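Local coordinates for protein N-terminal cyanobactin protease (Planktothrix agardhii NIES-596, PDB 4H6W) that probably acts as a subtilisin-like serine endopeptidase in cyanobactin (prenylagaramide) maturation, this chain being the protease part of a longer protein, at residues P8-L13 against L280-A285; S239-R244 against E287-E292. One frame throughout, in Å; residues are numbered along the deposited sequence.

How the contacts relate
Helix 10-16 opens the chain, and its first turn meets the start of helix 282-289 in contact 1, which closes a loop of well over 250 residues and brings the start of the chain against its last helix. In between run the parallel sheet of the subtilisin-like fold and helix 223-243. The end of that last-named helix meets the far end of helix 282-289 in contact 2, a much shorter loop of about 40 residues that holds helix 250-259. Along the chain the two contacts cross, since their segments alternate. In space their centres lie about 12 Å apart, joined where L13 CD1 packs on L240 CD2 at 4.0 Å.

Contact 1: residues P8-L13 against L280-A285; sequences PGLKKL and LNILDA
P8 meets I282 through its carbonyl oxygen, which lies 3.6 Å from I282 CB, while its ring stays 5.6 Å or more away from residues 280-285. No direct hydrogen bond crosses here; two waters do the joining. One accepts from the backbone N of I282 and lies within hydrogen-bonding distance of P8 O and L280 O; the other accepts from L283 N and lies near N281 OD1 and, more weakly placed, P8 O. Each water has more acceptors within reach than protons to give, so not all of these can be served at once. The two amides belong to the first turn of helix 282-289, where N281 is the N-cap: its OD1 accepts from D284 N at 3.2 Å, the donor standing well above the carbonyl plane.

G9, the N-cap position of helix 10-16, brings its bare CA to 3.8 Å from L283 CG. A CB would clash with that leucine, and the backbone angles alone already favour glycine. The arrangement is thus two helix starts set against each other in a subtilisin-like chain, both packing on helix 223-243: L10 and L13 reach L236 on it, and I282 reaches V233.

L10 turns mostly away, yet its CB still touches I282 CD1 at 3.9 Å. Further along, the K12 chain passes obliquely over L283, its CD 3.7 Å from L283 CD2. L13, with CG anti to the backbone N (chi1 -173°), crosses I282 at about a right angle, its CD2 meeting I282 CG2 at 3.7 Å. An alanine in place of I282 would probably leave a gap beside L13 CD2, which loses CG2, and beside L10 CB, which loses CD1.

Contact 2: residues S239-R244 against E287-E292; sequences SLQIKR and EHLTGE
Q241 and L289 make the closely packed part of this contact, their side chains crossing at about a right angle. The Q241 chain runs out extended, and its amide comes down on the leucine's methyls, NE2 lying 3.4 Å from L289 CD1, with Q241 CG 3.9 Å from L289 CD2. The polar end of the glutamine is held elsewhere, OE1 accepting from the backbone N of D249, while helix 250-259 packs on the same pair: V253 touches Q241, and K252 and A256 touch L289. L240 CD2 approaches T290 CG2 at a looser 4.3 Å.

T290 marks the change from this interior to the outer side. It is the first residue to leave helical geometry after helix 282-289, and its OG1, set between the backbone N and the carbonyl carbon (chi1 70°), accepts from E292 N at 3.0 Å to form an ST turn; the same hydroxyl also bonds to I286 O. The threonine's carbon side faces R244, its CB lying over one face of the guanidinium, 3.7 Å from R244 CZ and offset toward the rim.

The solvent side is loose in order rather than in area: a partly exposed arginine and glutamate held by a weak bond. R244, just past the end of helix 223-243, bends its chain at chi3, and the two side chains run antiparallel past one another. R244 NH1 reaches E292 OE2 at 2.7 Å, a salt bridge whose N-H...O angle is only 122°. The guanidinium and carboxylate planes are 21° apart. The arginine's charge is shared by two acids, E292 at NH1 and E246 at NH2, which probably offset it. With so poor an angle, the link between the turn after helix 282-289 and the end of helix 223-243 probably relies more on charge than on direction.

Contact 1: residues P8-L13 against L280-A285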
ATOM      1  N   PRO A   8       3.247 -13.778   8.780  1.00 40.07           N
ATOM      2  CA  PRO A   8       4.381 -13.885   9.707  1.00 38.59           C
ATOM      3  C   PRO A   8       4.942 -12.536  10.188  1.00 39.61           C
ATOM      4  O   PRO A   8       5.142 -11.611   9.391  1.00 42.53           O
ATOM      5  CB  PRO A   8       5.432 -14.643   8.884  1.00 38.17           C
ATOM      6  CG  PRO A   8       4.640 -15.449   7.915  1.00 37.69           C
ATOM      7  CD  PRO A   8       3.449 -14.592   7.564  1.00 39.60           C
ATOM      8  N   GLY A   9       5.176 -12.431  11.492  1.00 38.82           N
ATOM      9  CA  GLY A   9       5.828 -11.270  12.079  1.00 37.55           C
ATOM     10  C   GLY A   9       4.906 -10.129  12.457  1.00 37.71           C
ATOM     11  O   GLY A   9       5.296  -9.251  13.245  1.00 36.86           O
ATOM     12  N   LEU A  10       3.695 -10.129  11.897  1.00 37.60           N
ATOM     13  CA  LEU A  10       2.736  -9.045  12.137  1.00 37.05           C
ATOM     14  C   LEU A  10       2.384  -8.878  13.625  1.00 39.65           C
ATOM     15  O   LEU A  10       2.420  -7.751  14.141  1.00 41.58           O
ATOM     16  CB  LEU A  10       1.485  -9.205  11.269  1.00 34.36           C
ATOM     17  CG  LEU A  10       0.485  -8.048  11.372  1.00 33.31           C
ATOM     18  CD1 LEU A  10       1.165  -6.699  11.169  1.00 32.63           C
ATOM     19  CD2 LEU A  10      -0.684  -8.233  10.414  1.00 32.12           C
ATOM     20  N   LYS A  11       2.069  -9.984  14.306  1.00 40.80           N
ATOM     21  CA  LYS A  11       1.850  -9.961  15.763  1.00 43.81           C
ATOM     22  C   LYS A  11       3.054  -9.462  16.569  1.00 43.11           C
ATOM     23  O   LYS A  11       2.897  -8.625  17.454  1.00 42.84           O
ATOM     24  CB  LYS A  11       1.402 -11.324  16.284  1.00 47.82           C
ATOM     25  CG  LYS A  11      -0.073 -11.595  16.058  1.00 55.09           C
ATOM     26  CD  LYS A  11      -0.545 -12.858  16.753  1.00 61.26           C
ATOM     27  CE  LYS A  11      -2.047 -13.022  16.563  1.00 68.29           C
ATOM     28  NZ  LYS A  11      -2.556 -14.294  17.155  1.00 73.29           N
ATOM     29  N   LYS A  12       4.249  -9.964  16.264  1.00 43.62           N
ATOM     30  CA  LYS A  12       5.453  -9.515  16.964  1.00 44.41           C
ATOM     31  C   LYS A  12       5.658  -8.024  16.751  1.00 43.49           C
ATOM     32  O   LYS A  12       6.043  -7.310  17.681  1.00 43.02           O
ATOM     33  CB  LYS A  12       6.699 -10.292  16.521  1.00 48.16           C
ATOM     34  CG  LYS A  12       7.902 -10.100  17.444  1.00 56.17           C
ATOM     35  CD  LYS A  12       9.215 -10.246  16.673  1.00 68.42           C
ATOM     36  CE  LYS A  12      10.402  -9.550  17.348  1.00 69.77           C
ATOM     37  NZ  LYS A  12      11.625  -9.418  16.484  1.00 58.85           N
ATOM     38  N   LEU A  13       5.389  -7.559  15.528  1.00 40.59           N
ATOM     39  CA  LEU A  13       5.515  -6.142  15.210  1.00 37.27           C
ATOM     40  C   LEU A  13       4.501  -5.316  15.986  1.00 36.04           C
ATOM     41  O   LEU A  13       4.864  -4.317  16.622  1.00 35.87           O
ATOM     42  CB  LEU A  13       5.419  -5.890  13.697  1.00 36.18           C
ATOM     43  CG  LEU A  13       5.690  -4.461  13.187  1.00 36.97           C
ATOM     44  CD1 LEU A  13       6.991  -3.834  13.720  1.00 33.15           C
ATOM     45  CD2 LEU A  13       5.646  -4.435  11.661  1.00 34.07           C
ATOM     46  N   LEU A 280       6.631 -10.424   0.795  1.00 34.01           N
ATOM     47  CA  LEU A 280       6.689  -9.610   2.003  1.00 34.55           C
ATOM     48  C   LEU A 280       7.147 -10.427   3.205  1.00 35.15           C
ATOM     49  O   LEU A 280       6.584 -11.490   3.491  1.00 35.64           O
ATOM     50  CB  LEU A 280       5.317  -9.004   2.296  1.00 34.28           C
ATOM     51  CG  LEU A 280       5.111  -8.356   3.667  1.00 34.22           C
ATOM     52  CD1 LEU A 280       5.875  -7.043   3.777  1.00 32.54           C
ATOM     53  CD2 LEU A 280       3.620  -8.150   3.908  1.00 33.67           C
ATOM     54  N   ASN A 281       8.163  -9.920   3.899  1.00 34.16           N
ATOM     55  CA  ASN A 281       8.775 -10.628   5.016  1.00 33.64           C
ATOM     56  C   ASN A 281       9.077  -9.639   6.117  1.00 32.39           C
ATOM     57  O   ASN A 281      10.143  -9.018   6.137  1.00 32.49           O
ATOM     58  CB  ASN A 281      10.054 -11.347   4.563  1.00 34.97           C
ATOM     59  CG  ASN A 281      10.663 -12.239   5.643  1.00 36.48           C
ATOM     60  OD1 ASN A 281      10.590 -11.963   6.850  1.00 37.67           O
ATOM     61  ND2 ASN A 281      11.280 -13.318   5.206  1.00 37.30           N
ATOM     62  N   ILE A 282       8.127  -9.514   7.037  1.00 33.41           N
ATOM     63  CA  ILE A 282       8.149  -8.476   8.068  1.00 34.49           C
ATOM     64  C   ILE A 282       9.366  -8.579   9.001  1.00 35.66           C
ATOM     65  O   ILE A 282      10.046  -7.567   9.266  1.00 35.47           O
ATOM     66  CB  ILE A 282       6.837  -8.483   8.890  1.00 35.27           C
ATOM     67  CG1 ILE A 282       5.622  -8.228   7.976  1.00 34.64           C
ATOM     68  CG2 ILE A 282       6.900  -7.479  10.038  1.00 33.70           C
ATOM     69  CD1 ILE A 282       4.295  -8.180   8.719  1.00 34.52           C
ATOM     70  N   LEU A 283       9.641  -9.790   9.486  1.00 36.50           N
ATOM     71  CA  LEU A 283      10.712 -10.007  10.476  1.00 37.08           C
ATOM     72  C   LEU A 283      12.068  -9.603   9.922  1.00 35.19           C
ATOM     73  O   LEU A 283      12.834  -8.891  10.576  1.00 34.48           O
ATOM     74  CB  LEU A 283      10.731 -11.455  10.964  1.00 37.95           C
ATOM     75  CG  LEU A 283       9.537 -11.784  11.854  1.00 42.55           C
ATOM     76  CD1 LEU A 283       9.598 -13.221  12.360  1.00 43.62           C
ATOM     77  CD2 LEU A 283       9.467 -10.789  13.011  1.00 42.23           C
ATOM     78  N   ASP A 284      12.331 -10.039   8.696  1.00 33.66           N
ATOM     79  CA  ASP A 284      13.540  -9.676   7.986  1.00 33.65           C
ATOM     80  C   ASP A 284      13.584  -8.187   7.605  1.00 32.64           C
ATOM     81  O   ASP A 284      14.655  -7.576   7.667  1.00 31.40           O
ATOM     82  CB  ASP A 284      13.719 -10.590   6.782  1.00 37.33           C
ATOM     83  CG  ASP A 284      13.969 -12.046   7.182  1.00 40.23           C
ATOM     84  OD1 ASP A 284      14.195 -12.324   8.384  1.00 44.76           O
ATOM     85  OD2 ASP A 284      13.949 -12.927   6.295  1.00 42.36           O
ATOM     86  N   ALA A 285      12.431  -7.599   7.266  1.00 30.46           N
ATOM     87  CA  ALA A 285      12.337  -6.143   7.057  1.00 30.64           C
ATOM     88  C   ALA A 285      12.790  -5.339   8.278  1.00 30.40           C
ATOM     89  O   ALA A 285      13.577  -4.386   8.167  1.00 30.10           O
ATOM     90  CB  ALA A 285      10.929  -5.753   6.649  1.00 31.02           C
TER
HETATM   91  O   HOH W   1       8.154 -12.055   8.637  1.00 41.60           O
HETATM   92  O   HOH W   2       5.801 -11.603   6.613  1.00 43.74           O

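Contact 2: residues S239-R244 against E287-E292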
ATOM      1  N   SER A 239       6.962   3.888  12.546  1.00 34.43           N
ATOM      2  CA  SER A 239       6.609   4.107  13.960  1.00 35.97           C
ATOM      3  C   SER A 239       7.653   3.463  14.865  1.00 36.42           C
ATOM      4  O   SER A 239       7.999   4.016  15.918  1.00 34.95           O
ATOM      5  CB  SER A 239       5.235   3.520  14.281  1.00 36.76           C
ATOM      6  OG  SER A 239       4.244   4.025  13.395  1.00 42.16           O
ATOM      7  N   LEU A 240       8.154   2.302  14.424  1.00 34.50           N
ATOM      8  CA  LEU A 240       9.168   1.543  15.140  1.00 35.07           C
ATOM      9  C   LEU A 240      10.506   2.307  15.218  1.00 37.52           C
ATOM     10  O   LEU A 240      11.193   2.283  16.251  1.00 40.90           O
ATOM     11  CB  LEU A 240       9.335   0.176  14.487  1.00 33.09           C
ATOM     12  CG  LEU A 240      10.376  -0.771  15.082  1.00 34.16           C
ATOM     13  CD1 LEU A 240       9.974  -1.194  16.489  1.00 33.01           C
ATOM     14  CD2 LEU A 240      10.564  -1.992  14.188  1.00 31.75           C
ATOM     15  N   GLN A 241      10.853   3.007  14.142  1.00 37.14           N
ATOM     16  CA  GLN A 241      12.022   3.892  14.144  1.00 38.90           C
ATOM     17  C   GLN A 241      11.882   5.013  15.179  1.00 40.05           C
ATOM     18  O   GLN A 241      12.849   5.325  15.891  1.00 39.96           O
ATOM     19  CB  GLN A 241      12.271   4.491  12.757  1.00 37.70           C
ATOM     20  CG  GLN A 241      12.614   3.479  11.672  1.00 39.98           C
ATOM     21  CD  GLN A 241      13.018   4.151  10.363  1.00 42.55           C
ATOM     22  OE1 GLN A 241      12.232   4.882   9.761  1.00 44.50           O
ATOM     23  NE2 GLN A 241      14.253   3.918   9.926  1.00 41.19           N
ATOM     24  N   ILE A 242      10.696   5.627  15.254  1.00 40.08           N
ATOM     25  CA  ILE A 242      10.438   6.664  16.265  1.00 41.98           C
ATOM     26  C   ILE A 242      10.619   6.051  17.654  1.00 42.23           C
ATOM     27  O   ILE A 242      11.340   6.591  18.491  1.00 41.83           O
ATOM     28  CB  ILE A 242       9.015   7.270  16.196  1.00 41.72           C
ATOM     29  CG1 ILE A 242       8.576   7.568  14.750  1.00 42.24           C
ATOM     30  CG2 ILE A 242       8.918   8.487  17.106  1.00 40.24           C
ATOM     31  CD1 ILE A 242       8.594   9.015  14.316  1.00 41.62           C
ATOM     32  N   LYS A 243       9.983   4.904  17.877  1.00 43.15           N
ATOM     33  CA  LYS A 243      10.076   4.199  19.156  1.00 45.77           C
ATOM     34  C   LYS A 243      11.532   4.013  19.598  1.00 47.55           C
ATOM     35  O   LYS A 243      11.849   4.084  20.795  1.00 45.88           O
ATOM     36  CB  LYS A 243       9.373   2.849  19.068  1.00 45.08           C
ATOM     37  CG  LYS A 243       9.136   2.166  20.401  1.00 46.07           C
ATOM     38  CD  LYS A 243       8.700   0.727  20.159  1.00 50.15           C
ATOM     39  CE  LYS A 243       8.390  -0.000  21.456  1.00 49.46           C
ATOM     40  NZ  LYS A 243       7.178   0.581  22.073  1.00 53.18           N
ATOM     41  N   ARG A 244      12.412   3.785  18.628  1.00 47.59           N
ATOM     42  CA  ARG A 244      13.811   3.535  18.933  1.00 48.04           C
ATOM     43  C   ARG A 244      14.686   4.782  18.911  1.00 46.62           C
ATOM     44  O   ARG A 244      15.905   4.676  19.003  1.00 48.18           O
ATOM     45  CB  ARG A 244      14.369   2.477  17.995  1.00 48.74           C
ATOM     46  CG  ARG A 244      13.891   1.077  18.317  1.00 52.66           C
ATOM     47  CD  ARG A 244      14.125   0.193  17.111  1.00 61.49           C
ATOM     48  NE  ARG A 244      15.419   0.463  16.478  1.00 62.06           N
ATOM     49  CZ  ARG A 244      16.549  -0.186  16.760  1.00 63.35           C
ATOM     50  NH1 ARG A 244      16.552  -1.154  17.673  1.00 59.64           N
ATOM     51  NH2 ARG A 244      17.678   0.135  16.129  1.00 62.26           N
ATOM     52  N   GLU A 287      14.788  -6.485  10.623  1.00 31.74           N
ATOM     53  CA  GLU A 287      16.211  -6.771  10.745  1.00 33.31           C
ATOM     54  C   GLU A 287      17.036  -5.882   9.822  1.00 33.48           C
ATOM     55  O   GLU A 287      17.996  -5.271  10.269  1.00 34.71           O
ATOM     56  CB  GLU A 287      16.498  -8.248  10.477  1.00 35.80           C
ATOM     57  CG  GLU A 287      17.951  -8.644  10.719  1.00 40.45           C
ATOM     58  CD  GLU A 287      18.176 -10.154  10.744  1.00 45.26           C
ATOM     59  OE1 GLU A 287      17.528 -10.859  11.566  1.00 47.89           O
ATOM     60  OE2 GLU A 287      19.022 -10.640   9.957  1.00 45.57           O
ATOM     61  N   HIS A 288      16.647  -5.796   8.548  1.00 31.63           N
ATOM     62  CA  HIS A 288      17.330  -4.942   7.589  1.00 31.21           C
ATOM     63  C   HIS A 288      17.278  -3.445   7.904  1.00 33.21           C
ATOM     64  O   HIS A 288      18.215  -2.714   7.601  1.00 31.20           O
ATOM     65  CB  HIS A 288      16.789  -5.193   6.193  1.00 32.29           C
ATOM     66  CG  HIS A 288      17.399  -6.383   5.528  1.00 33.29           C
ATOM     67  ND1 HIS A 288      16.678  -7.241   4.736  1.00 34.24           N
ATOM     68  CD2 HIS A 288      18.664  -6.864   5.553  1.00 34.06           C
ATOM     69  CE1 HIS A 288      17.472  -8.200   4.296  1.00 36.78           C
ATOM     70  NE2 HIS A 288      18.682  -7.995   4.779  1.00 36.06           N
ATOM     71  N   LEU A 289      16.174  -2.991   8.499  1.00 34.84           N
ATOM     72  CA  LEU A 289      15.981  -1.576   8.779  1.00 33.71           C
ATOM     73  C   LEU A 289      16.659  -1.147  10.072  1.00 36.39           C
ATOM     74  O   LEU A 289      17.354  -0.124  10.123  1.00 35.55           O
ATOM     75  CB  LEU A 289      14.497  -1.272   8.851  1.00 33.09           C
ATOM     76  CG  LEU A 289      14.094   0.159   9.203  1.00 33.82           C
ATOM     77  CD1 LEU A 289      14.475   1.105   8.070  1.00 31.46           C
ATOM     78  CD2 LEU A 289      12.590   0.204   9.510  1.00 32.60           C
ATOM     79  N   THR A 290      16.442  -1.926  11.118  1.00 38.60           N
ATOM     80  CA  THR A 290      17.016  -1.631  12.422  1.00 44.29           C
ATOM     81  C   THR A 290      18.176  -2.587  12.646  1.00 48.50           C
ATOM     82  O   THR A 290      18.608  -3.304  11.737  1.00 54.61           O
ATOM     83  CB  THR A 290      15.959  -1.825  13.538  1.00 46.64           C
ATOM     84  OG1 THR A 290      15.651  -3.224  13.693  1.00 43.39           O
ATOM     85  CG2 THR A 290      14.669  -1.051  13.203  1.00 43.68           C
ATOM     86  N   GLY A 291      18.693  -2.651  13.851  1.00 48.16           N
ATOM     87  CA  GLY A 291      19.622  -3.746  14.066  1.00 53.96           C
ATOM     88  C   GLY A 291      18.945  -5.097  14.273  1.00 49.41           C
ATOM     89  O   GLY A 291      19.524  -6.116  13.959  1.00 46.06           O
ATOM     90  N   GLU A 292      17.707  -5.076  14.767  1.00 51.43           N
ATOM     91  CA  GLU A 292      17.140  -6.148  15.598  1.00 50.83           C
ATOM     92  C   GLU A 292      16.706  -7.414  14.897  1.00 48.31           C
ATOM     93  O   GLU A 292      16.236  -7.370  13.771  1.00 45.45           O
ATOM     94  CB  GLU A 292      15.925  -5.629  16.366  1.00 57.59           C
ATOM     95  CG  GLU A 292      16.171  -4.478  17.319  1.00 65.09           C
ATOM     96  CD  GLU A 292      14.865  -3.941  17.885  1.00 75.06           C
ATOM     97  OE1 GLU A 292      14.254  -4.621  18.744  1.00 78.08           O
ATOM     98  OE2 GLU A 292      14.441  -2.842  17.463  1.00 76.28           O
TER